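Local coordinates for protein O-methyltransferase (Coxiella burnetii, PDB 3TR6) that probably transfers a methyl group from S-adenosylmethionine to an oxygen atom of its substrate and binds S-adenosylhomocysteine and a nickel ion in the crystal, at residues A[173-178]-A[195-200]; A[51-56]-A[79-84]; A[155-160]-A[205-210]. One frame throughout, in Å; residues are numbered along the deposited sequence.

Contact 1 (A[173-178]-A[195-200]). With NI (nickel (II) ion), chain B.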
loop_
_atom_site.group_PDB
_atom_site.type_symbol
_atom_site.label_atom_id
_atom_site.label_comp_id
_atom_site.label_asym_id
_atom_site.label_seq_id
_atom_site.Cartn_x
_atom_site.Cartn_y
_atom_site.Cartn_z
ATOM N N ASP A 173 -4.439 10.936 5.427
ATOM C CA ASP A 173 -5.770 10.347 5.514
ATOM C C ASP A 173 -6.842 11.329 5.039
ATOM O O ASP A 173 -6.591 12.529 4.924
ATOM C CB ASP A 173 -6.058 9.903 6.948
ATOM C CG ASP A 173 -7.328 9.079 7.064
ATOM O OD1 ASP A 173 -7.867 8.650 6.021
ATOM O OD2 ASP A 173 -7.777 8.846 8.205
ATOM N N ASN A 174 -8.028 10.803 4.747
ATOM C CA ASN A 174 -9.205 11.618 4.434
ATOM C C ASN A 174 -9.101 12.438 3.151
ATOM O O ASN A 174 -9.691 13.512 3.052
ATOM C CB ASN A 174 -9.572 12.536 5.612
ATOM C CG ASN A 174 -9.786 11.771 6.907
ATOM O OD1 ASN A 174 -10.800 11.088 7.089
ATOM N ND2 ASN A 174 -8.828 11.888 7.821
ATOM N N VAL A 175 -8.369 11.929 2.166
ATOM C CA VAL A 175 -8.229 12.629 0.891
ATOM C C VAL A 175 -9.448 12.449 -0.015
ATOM O O VAL A 175 -9.583 13.139 -1.022
ATOM C CB VAL A 175 -6.956 12.192 0.131
ATOM C CG1 VAL A 175 -5.715 12.765 0.796
ATOM C CG2 VAL A 175 -6.879 10.673 0.039
ATOM N N LEU A 176 -10.337 11.525 0.343
ATOM C CA LEU A 176 -11.528 11.268 -0.466
ATOM C C LEU A 176 -12.777 11.941 0.100
ATOM O O LEU A 176 -13.754 12.153 -0.619
ATOM C CB LEU A 176 -11.764 9.765 -0.651
ATOM C CG LEU A 176 -10.721 9.035 -1.499
ATOM C CD1 LEU A 176 -11.075 7.562 -1.672
ATOM C CD2 LEU A 176 -10.554 9.714 -2.852
ATOM N N ARG A 177 -12.734 12.277 1.387
ATOM C CA ARG A 177 -13.852 12.943 2.061
ATOM C C ARG A 177 -15.196 12.249 1.835
ATOM O O ARG A 177 -16.174 12.883 1.441
ATOM C CB ARG A 177 -13.931 14.419 1.660
ATOM C CG ARG A 177 -12.781 15.263 2.187
ATOM C CD ARG A 177 -13.015 16.749 1.945
ATOM N NE ARG A 177 -14.205 17.237 2.637
ATOM C CZ ARG A 177 -14.201 17.741 3.867
ATOM N NH1 ARG A 177 -13.064 17.825 4.548
ATOM N NH2 ARG A 177 -15.333 18.162 4.417
ATOM N N ARG A 178 -15.232 10.946 2.091
ATOM C CA ARG A 178 -16.445 10.146 1.932
ATOM C C ARG A 178 -17.118 10.331 0.568
ATOM O O ARG A 178 -18.306 10.051 0.408
ATOM C CB ARG A 178 -17.440 10.429 3.066
ATOM C CG ARG A 178 -16.847 10.294 4.460
ATOM C CD ARG A 178 -17.918 10.142 5.534
ATOM N NE ARG A 178 -18.267 8.740 5.772
ATOM C CZ ARG A 178 -19.435 8.187 5.454
ATOM N NH1 ARG A 178 -20.388 8.917 4.886
ATOM N NH2 ARG A 178 -19.654 6.903 5.710
ATOM N N ARG A 195 -9.526 19.221 -2.518
ATOM C CA ARG A 195 -9.492 19.094 -3.969
ATOM C C ARG A 195 -8.257 19.802 -4.510
ATOM O O ARG A 195 -7.561 19.288 -5.387
ATOM C CB ARG A 195 -10.766 19.659 -4.604
ATOM C CG ARG A 195 -11.963 18.724 -4.514
ATOM C CD ARG A 195 -13.195 19.320 -5.177
ATOM N NE ARG A 195 -12.895 19.836 -6.510
ATOM C CZ ARG A 195 -12.927 19.108 -7.622
ATOM N NH1 ARG A 195 -13.253 17.822 -7.571
ATOM N NH2 ARG A 195 -12.635 19.668 -8.790
ATOM N N LEU A 196 -7.979 20.981 -3.967
ATOM C CA LEU A 196 -6.803 21.742 -4.358
ATOM C C LEU A 196 -5.534 20.991 -3.965
ATOM O O LEU A 196 -4.548 20.995 -4.704
ATOM C CB LEU A 196 -6.825 23.123 -3.701
ATOM C CG LEU A 196 -5.808 24.142 -4.218
ATOM C CD1 LEU A 196 -6.058 24.445 -5.690
ATOM C CD2 LEU A 196 -5.856 25.415 -3.389
ATOM N N PHE A 197 -5.569 20.347 -2.802
ATOM C CA PHE A 197 -4.414 19.623 -2.273
ATOM C C PHE A 197 -4.090 18.365 -3.074
ATOM O O PHE A 197 -2.924 18.091 -3.368
ATOM C CB PHE A 197 -4.636 19.259 -0.800
ATOM C CG PHE A 197 -3.578 18.352 -0.232
ATOM C CD1 PHE A 197 -2.389 18.868 0.263
ATOM C CD2 PHE A 197 -3.773 16.980 -0.195
ATOM C CE1 PHE A 197 -1.413 18.030 0.784
ATOM C CE2 PHE A 197 -2.802 16.138 0.325
ATOM C CZ PHE A 197 -1.623 16.663 0.816
ATOM N N ASN A 198 -5.123 17.601 -3.417
ATOM C CA ASN A 198 -4.941 16.373 -4.182
ATOM C C ASN A 198 -4.291 16.616 -5.537
ATOM O O ASN A 198 -3.457 15.829 -5.978
ATOM C CB ASN A 198 -6.271 15.637 -4.354
ATOM C CG ASN A 198 -6.773 15.024 -3.061
ATOM O OD1 ASN A 198 -5.999 14.756 -2.145
ATOM N ND2 ASN A 198 -8.079 14.794 -2.985
ATOM N N GLN A 199 -4.674 17.708 -6.192
ATOM C CA GLN A 199 -4.076 18.081 -7.471
ATOM C C GLN A 199 -2.631 18.525 -7.285
ATOM O O GLN A 199 -1.768 18.228 -8.110
ATOM C CB GLN A 199 -4.882 19.189 -8.151
ATOM C CG GLN A 199 -6.239 18.738 -8.670
ATOM C CD GLN A 199 -6.134 17.762 -9.839
ATOM O OE1 GLN A 199 -5.068 17.607 -10.444
ATOM N NE2 GLN A 199 -7.246 17.099 -10.162
ATOM N N LYS A 200 -2.375 19.237 -6.195
ATOM C CA LYS A 200 -1.031 19.696 -5.870
ATOM C C LYS A 200 -0.067 18.517 -5.710
ATOM O O LYS A 200 1.026 18.518 -6.282
ATOM C CB LYS A 200 -1.058 20.553 -4.601
ATOM C CG LYS A 200 0.286 21.121 -4.188
ATOM C CD LYS A 200 0.921 20.295 -3.083
ATOM C CE LYS A 200 2.077 21.042 -2.437
ATOM N NZ LYS A 200 1.636 22.331 -1.829
HETATM NI NI NI B . -8.851 10.397 9.855
#
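Val175 and Asn198 carry the polar part of this contact. The amide of Asn198 gives a hydrogen bond from ND2 to the backbone O of Val175, 3.0 Å long and fairly straight, with an N-H...O angle of 158°. The donor lies in the plane of the carbonyl, on one of its lone pairs, while the oxygen stays close to the plane of the Asn198 amide, so both flat groups are well turned for the bond. Asparagine suits the place because its short side chain brings an N-H donor to a loop carbonyl; the same ND2 also bonds the OH of Tyr18 of the second subunit, so one nitrogen serves fold and dimer. The other end of the amide is in van der Waals contact with the valine, Asn198 OD1 lying 3.6 Å from both CB and CG1 of Val175.

The apolar part is small. Val175 CG1, anti to the carbonyl carbon (chi1 -73°), is also directed at the edge of the Phe197 ring, 4.5 Å from CE2. A compact apolar side chain suits this buried spot.

Metal binding occupies the start of the loop: Asp173 OD2 is 2.5 Å from the nickel ion, with Asn174 and Asp147 completing the protein side of the site.

The loop that leaves strand 168-173 is thereby fastened to helix 189-203, whose Phe197 packs edge-to-face with Tyr157 of helix 153-163, while the second subunit covers Asn198.

Contact 2 (A[51-56]-A[79-84])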
loop_
_atom_site.group_PDB
_atom_site.type_symbol
_atom_site.label_atom_id
_atom_site.label_comp_id
_atom_site.label_asym_id
_atom_site.label_seq_id
_atom_site.Cartn_x
_atom_site.Cartn_y
_atom_site.Cartn_z
ATOM N N GLU A 51 -8.453 -1.105 9.327
ATOM C CA GLU A 51 -7.776 -1.628 8.147
ATOM C C GLU A 51 -6.736 -0.654 7.598
ATOM O O GLU A 51 -5.700 -1.077 7.087
ATOM C CB GLU A 51 -8.778 -2.015 7.055
ATOM C CG GLU A 51 -9.586 -0.860 6.490
ATOM C CD GLU A 51 -10.884 -0.630 7.236
ATOM O OE1 GLU A 51 -10.921 -0.858 8.459
ATOM O OE2 GLU A 51 -11.876 -0.228 6.595
ATOM N N GLN A 52 -7.008 0.643 7.701
ATOM C CA GLN A 52 -6.048 1.641 7.242
ATOM C C GLN A 52 -4.831 1.670 8.164
ATOM O O GLN A 52 -3.692 1.750 7.706
ATOM C CB GLN A 52 -6.677 3.032 7.160
ATOM C CG GLN A 52 -5.792 4.039 6.442
ATOM C CD GLN A 52 -6.303 5.463 6.541
ATOM O OE1 GLN A 52 -6.068 6.151 7.534
ATOM N NE2 GLN A 52 -7.000 5.916 5.504
ATOM N N ALA A 53 -5.087 1.604 9.467
ATOM C CA ALA A 53 -4.020 1.577 10.458
ATOM C C ALA A 53 -3.129 0.361 10.249
ATOM O O ALA A 53 -1.912 0.435 10.406
ATOM C CB ALA A 53 -4.603 1.566 11.857
ATOM N N GLN A 54 -3.743 -0.763 9.899
ATOM C CA GLN A 54 -3.002 -1.996 9.678
ATOM C C GLN A 54 -2.024 -1.849 8.520
ATOM O O GLN A 54 -0.921 -2.397 8.556
ATOM C CB GLN A 54 -3.958 -3.159 9.424
ATOM C CG GLN A 54 -3.263 -4.466 9.111
ATOM C CD GLN A 54 -4.204 -5.646 9.175
ATOM O OE1 GLN A 54 -5.097 -5.695 10.021
ATOM N NE2 GLN A 54 -4.013 -6.608 8.275
ATOM N N LEU A 55 -2.436 -1.104 7.497
ATOM C CA LEU A 55 -1.577 -0.808 6.360
ATOM C C LEU A 55 -0.402 0.058 6.795
ATOM O O LEU A 55 0.720 -0.131 6.329
ATOM C CB LEU A 55 -2.375 -0.097 5.264
ATOM C CG LEU A 55 -1.590 0.634 4.167
ATOM C CD1 LEU A 55 -0.702 -0.328 3.380
ATOM C CD2 LEU A 55 -2.540 1.373 3.236
ATOM N N LEU A 56 -0.670 1.010 7.685
ATOM C CA LEU A 56 0.374 1.861 8.241
ATOM C C LEU A 56 1.407 1.026 8.987
ATOM O O LEU A 56 2.610 1.238 8.850
ATOM C CB LEU A 56 -0.223 2.901 9.188
ATOM C CG LEU A 56 -1.073 4.021 8.595
ATOM C CD1 LEU A 56 -1.575 4.925 9.708
ATOM C CD2 LEU A 56 -0.284 4.817 7.569
ATOM N N ALA A 79 -1.256 5.944 16.441
ATOM C CA ALA A 79 0.008 6.044 17.158
ATOM C C ALA A 79 0.420 4.688 17.710
ATOM O O ALA A 79 1.586 4.304 17.637
ATOM C CB ALA A 79 -0.097 7.064 18.280
ATOM N N ILE A 80 -0.548 3.966 18.258
ATOM C CA ILE A 80 -0.302 2.644 18.820
ATOM C C ILE A 80 -0.153 1.586 17.729
ATOM O O ILE A 80 0.668 0.676 17.842
ATOM C CB ILE A 80 -1.429 2.234 19.781
ATOM C CG1 ILE A 80 -1.442 3.164 20.999
ATOM C CG2 ILE A 80 -1.270 0.786 20.202
ATOM C CD1 ILE A 80 -2.644 2.983 21.901
ATOM N N ALA A 81 -0.952 1.709 16.673
ATOM C CA ALA A 81 -0.880 0.779 15.554
ATOM C C ALA A 81 0.528 0.766 14.974
ATOM O O ALA A 81 1.124 -0.296 14.776
ATOM C CB ALA A 81 -1.890 1.152 14.486
HETATM N N MSE A 82 1.056 1.956 14.712
HETATM C CA MSE A 82 2.409 2.097 14.193
HETATM C C MSE A 82 3.451 1.811 15.265
HETATM O O MSE A 82 4.484 1.202 14.985
HETATM C CB MSE A 82 2.623 3.491 13.602
HETATM C CG MSE A 82 1.925 3.704 12.274
HETATM SE SE MSE A 82 2.215 5.477 11.538
HETATM C CE MSE A 82 1.141 6.526 12.783
ATOM N N GLY A 83 3.176 2.253 16.490
ATOM C CA GLY A 83 4.068 2.001 17.609
ATOM C C GLY A 83 4.388 0.526 17.780
ATOM O O GLY A 83 5.531 0.159 18.028
ATOM N N LEU A 84 3.374 -0.323 17.639
ATOM C CA LEU A 84 3.551 -1.763 17.801
ATOM C C LEU A 84 4.416 -2.383 16.705
ATOM O O LEU A 84 4.975 -3.467 16.882
ATOM C CB LEU A 84 2.192 -2.463 17.848
ATOM C CG LEU A 84 1.325 -2.179 19.074
ATOM C CD1 LEU A 84 -0.118 -2.580 18.817
ATOM C CD2 LEU A 84 1.880 -2.887 20.307
#
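Buried helix-helix packing, wholly apolar across the interface, joins Ala53 and Leu56 of helix 50-63 to Ala81 and Met82 of helix 77-83, two helices joined in sequence through strand 67-71. The backbones come close, with the CA atoms of Ala53 and Ala81 6.0 Å apart. Alanine makes this possible: the two methyls meet directly, Ala53 CB at 3.8 Å from Ala81 CB, and such small side chains on both sides allow the close approach.

Next to this pair, larger residues meet. Leu56 CB rests against CG of Met82, a selenomethionine in this crystal, at 3.8 Å. The Met82 chain is extended at chi2 but bends at chi3 (-71°), and the side chain also packs on Val68 and Asp70 of strand 67-71 and on Leu143 and Tyr145 of strand 141-146. A flexible, unbranched chain suits such a place between helix and sheet. Leu56 also touches Tyr145, while helix 28-40 sends Leu30 against Ala81.

No hydrogen bond crosses between the two segments. The contact therefore rests on complementary shape and the burial of methyl and methylene groups, close to Thr48 and Ser78, which bind S-adenosylhomocysteine.

Contact 3 (A[155-160]-A[205-210]); sequences LYYEES and ERVDMI
Tyr157 and Val207 form the closely packed, buried half of this contact, and Glu158 with Arg206 the half nearer solvent. The Tyr157 ring leaves helix 153-163 with CG anti to its backbone N (chi1 175°), a setting that extends the phenol to the beginning of strand 207-212. There the two side chains approach from opposite directions, and the hydroxyl meets both branches of the valine: Tyr157 OH is 3.7 Å from Val207 CG1 and from CG2. Tyrosine fits because it spans a wide gap, the CA atoms of Tyr157 and Val207 being 11.4 Å apart, and still has a polar end; that hydroxyl is hydrogen-bonded to Asp204, just before the strand. Val207, beta-branched and compact, suits a buried strand position and also packs on Ala221.

Toward the solvent the chemistry turns ionic. Arg206, exposed and with its chain bent at chi3 (-70°), grips Glu158 end-on with two nitrogens, yet both reach the same oxygen: NH1 is 2.7 Å and NH2 2.8 Å from Glu158 OE2. OE2 offers its syn lone pair to NH2, whereas NH1 meets it nearly in line with the C-O bond. Carboxylate and guanidinium are almost coplanar, 18° apart, and OE2 sits at the guanidinium edge. Glu158 OE1 makes a salt bridge with Lys200, and Arg206 NE one with Asp204, so Lys200, Glu158, Arg206 and Asp204 form a row of charges that alternate in sign. The guanidinium also brings NH2 to the edge of the Tyr157 ring, 4.0 Å from CE2.

The contact joins helix 153-163 to outermost strand 207-212, which lies beside antiparallel strand 218-223 in the 3-2-1-4-5-7-6 sheet of the class I methyltransferase fold; on the same helix, Tyr156 touches the bound S-adenosylhomocysteine.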
loop_
_atom_site.group_PDB
_atom_site.type_symbol
_atom_site.label_atom_id
_atom_site.label_comp_id
_atom_site.label_asym_id
_atom_site.label_seq_id
_atom_site.Cartn_x
_atom_site.Cartn_y
_atom_site.Cartn_z
ATOM N N LEU A 155 0.121 22.798 4.833
ATOM C CA LEU A 155 1.183 23.182 5.753
ATOM C C LEU A 155 1.918 21.956 6.292
ATOM O O LEU A 155 3.131 21.835 6.126
ATOM C CB LEU A 155 0.617 23.995 6.919
ATOM C CG LEU A 155 1.615 24.339 8.031
ATOM C CD1 LEU A 155 2.744 25.206 7.492
ATOM C CD2 LEU A 155 0.915 25.024 9.191
ATOM N N TYR A 156 1.178 21.055 6.938
ATOM C CA TYR A 156 1.753 19.833 7.497
ATOM C C TYR A 156 2.507 19.012 6.454
ATOM O O TYR A 156 3.538 18.411 6.749
ATOM C CB TYR A 156 0.663 18.967 8.125
ATOM C CG TYR A 156 -0.080 19.620 9.264
ATOM C CD1 TYR A 156 0.536 20.569 10.074
ATOM C CD2 TYR A 156 -1.402 19.283 9.535
ATOM C CE1 TYR A 156 -0.148 21.162 11.116
ATOM C CE2 TYR A 156 -2.087 19.871 10.573
ATOM C CZ TYR A 156 -1.460 20.809 11.360
ATOM O OH TYR A 156 -2.154 21.393 12.394
ATOM N N TYR A 157 1.971 18.975 5.240
ATOM C CA TYR A 157 2.598 18.251 4.144
ATOM C C TYR A 157 3.936 18.892 3.814
ATOM O O TYR A 157 4.966 18.217 3.738
ATOM C CB TYR A 157 1.681 18.268 2.916
ATOM C CG TYR A 157 2.272 17.653 1.665
ATOM C CD1 TYR A 157 2.221 16.282 1.452
ATOM C CD2 TYR A 157 2.864 18.445 0.688
ATOM C CE1 TYR A 157 2.750 15.713 0.307
ATOM C CE2 TYR A 157 3.399 17.886 -0.462
ATOM C CZ TYR A 157 3.341 16.518 -0.647
ATOM O OH TYR A 157 3.869 15.951 -1.787
ATOM N N GLU A 158 3.905 20.207 3.631
ATOM C CA GLU A 158 5.091 20.977 3.285
ATOM C C GLU A 158 6.177 20.824 4.345
ATOM O O GLU A 158 7.357 20.682 4.027
ATOM C CB GLU A 158 4.723 22.451 3.113
ATOM C CG GLU A 158 5.353 23.091 1.898
ATOM C CD GLU A 158 5.024 22.349 0.623
ATOM O OE1 GLU A 158 3.842 22.008 0.420
ATOM O OE2 GLU A 158 5.950 22.098 -0.173
ATOM N N GLU A 159 5.767 20.850 5.608
ATOM C CA GLU A 159 6.690 20.683 6.719
ATOM C C GLU A 159 7.209 19.250 6.793
ATOM O O GLU A 159 8.372 19.017 7.125
ATOM C CB GLU A 159 6.012 21.066 8.035
ATOM C CG GLU A 159 5.639 22.535 8.131
ATOM C CD GLU A 159 6.848 23.434 8.305
ATOM O OE1 GLU A 159 7.250 23.668 9.465
ATOM O OE2 GLU A 159 7.394 23.907 7.285
ATOM N N SER A 160 6.341 18.294 6.478
ATOM C CA SER A 160 6.707 16.885 6.533
ATOM C C SER A 160 7.748 16.524 5.477
ATOM O O SER A 160 8.550 15.616 5.677
ATOM C CB SER A 160 5.470 15.996 6.394
ATOM O OG SER A 160 4.662 16.067 7.555
ATOM N N GLU A 205 6.487 17.059 -8.200
ATOM C CA GLU A 205 7.581 16.254 -8.737
ATOM C C GLU A 205 8.669 15.967 -7.710
ATOM O O GLU A 205 9.708 15.399 -8.042
ATOM C CB GLU A 205 8.180 16.923 -9.974
ATOM C CG GLU A 205 7.427 16.610 -11.259
ATOM C CD GLU A 205 7.844 17.501 -12.410
ATOM O OE1 GLU A 205 8.598 18.469 -12.168
ATOM O OE2 GLU A 205 7.417 17.241 -13.556
ATOM N N ARG A 206 8.425 16.355 -6.464
ATOM C CA ARG A 206 9.356 16.086 -5.378
ATOM C C ARG A 206 9.100 14.709 -4.775
ATOM O O ARG A 206 9.885 14.219 -3.957
ATOM C CB ARG A 206 9.211 17.150 -4.297
ATOM C CG ARG A 206 9.452 18.560 -4.787
ATOM C CD ARG A 206 9.135 19.571 -3.713
ATOM N NE ARG A 206 7.704 19.647 -3.448
ATOM C CZ ARG A 206 7.151 20.473 -2.571
ATOM N NH1 ARG A 206 7.913 21.300 -1.869
ATOM N NH2 ARG A 206 5.836 20.473 -2.394
ATOM N N VAL A 207 7.997 14.090 -5.187
ATOM C CA VAL A 207 7.570 12.821 -4.612
ATOM C C VAL A 207 7.098 11.830 -5.668
ATOM O O VAL A 207 6.758 12.209 -6.786
ATOM C CB VAL A 207 6.410 13.022 -3.614
ATOM C CG1 VAL A 207 6.836 13.908 -2.465
ATOM C CG2 VAL A 207 5.199 13.615 -4.327
ATOM N N ASP A 208 7.097 10.555 -5.296
ATOM C CA ASP A 208 6.346 9.534 -6.013
ATOM C C ASP A 208 5.155 9.203 -5.129
ATOM O O ASP A 208 5.297 9.090 -3.912
ATOM C CB ASP A 208 7.195 8.282 -6.250
ATOM C CG ASP A 208 8.283 8.500 -7.287
ATOM O OD1 ASP A 208 8.001 9.144 -8.321
ATOM O OD2 ASP A 208 9.422 8.038 -7.062
HETATM N N MSE A 209 3.979 9.058 -5.724
HETATM C CA MSE A 209 2.778 8.909 -4.911
HETATM C C MSE A 209 1.785 7.863 -5.399
HETATM O O MSE A 209 1.938 7.275 -6.471
HETATM C CB MSE A 209 2.087 10.266 -4.717
HETATM C CG MSE A 209 1.700 10.979 -6.007
HETATM SE SE MSE A 209 -0.008 10.373 -6.733
HETATM C CE MSE A 209 -1.209 11.062 -5.358
ATOM N N ILE A 210 0.769 7.637 -4.578
ATOM C CA ILE A 210 -0.297 6.703 -4.886
ATOM C C ILE A 210 -1.445 7.034 -3.944
ATOM O O ILE A 210 -1.217 7.494 -2.824
ATOM C CB ILE A 210 0.161 5.249 -4.678
ATOM C CG1 ILE A 210 -0.799 4.266 -5.352
ATOM C CG2 ILE A 210 0.293 4.937 -3.199
ATOM C CD1 ILE A 210 -0.716 4.265 -6.858
#

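From the N terminus, contact 2 comes first, closing a loop around strand 67-71 as helix 50-63 meets helix 77-83. It is complete before the other two open. Contact 3 then makes the longest closure, from helix 153-163 to strand 207-212, and contact 1 lies wholly within that span, returning the loop after strand 168-173 to helix 189-203. Contacts 1 and 3 touch where Phe197 and Lys200 of helix 189-203 lie against helix 153-163. Contact 2, on the other side of the chain's centre, meets contact 1 through a probable hydrogen bond from Gln52 to Asp173, a ligand of the nickel ion. All three border the second subunit.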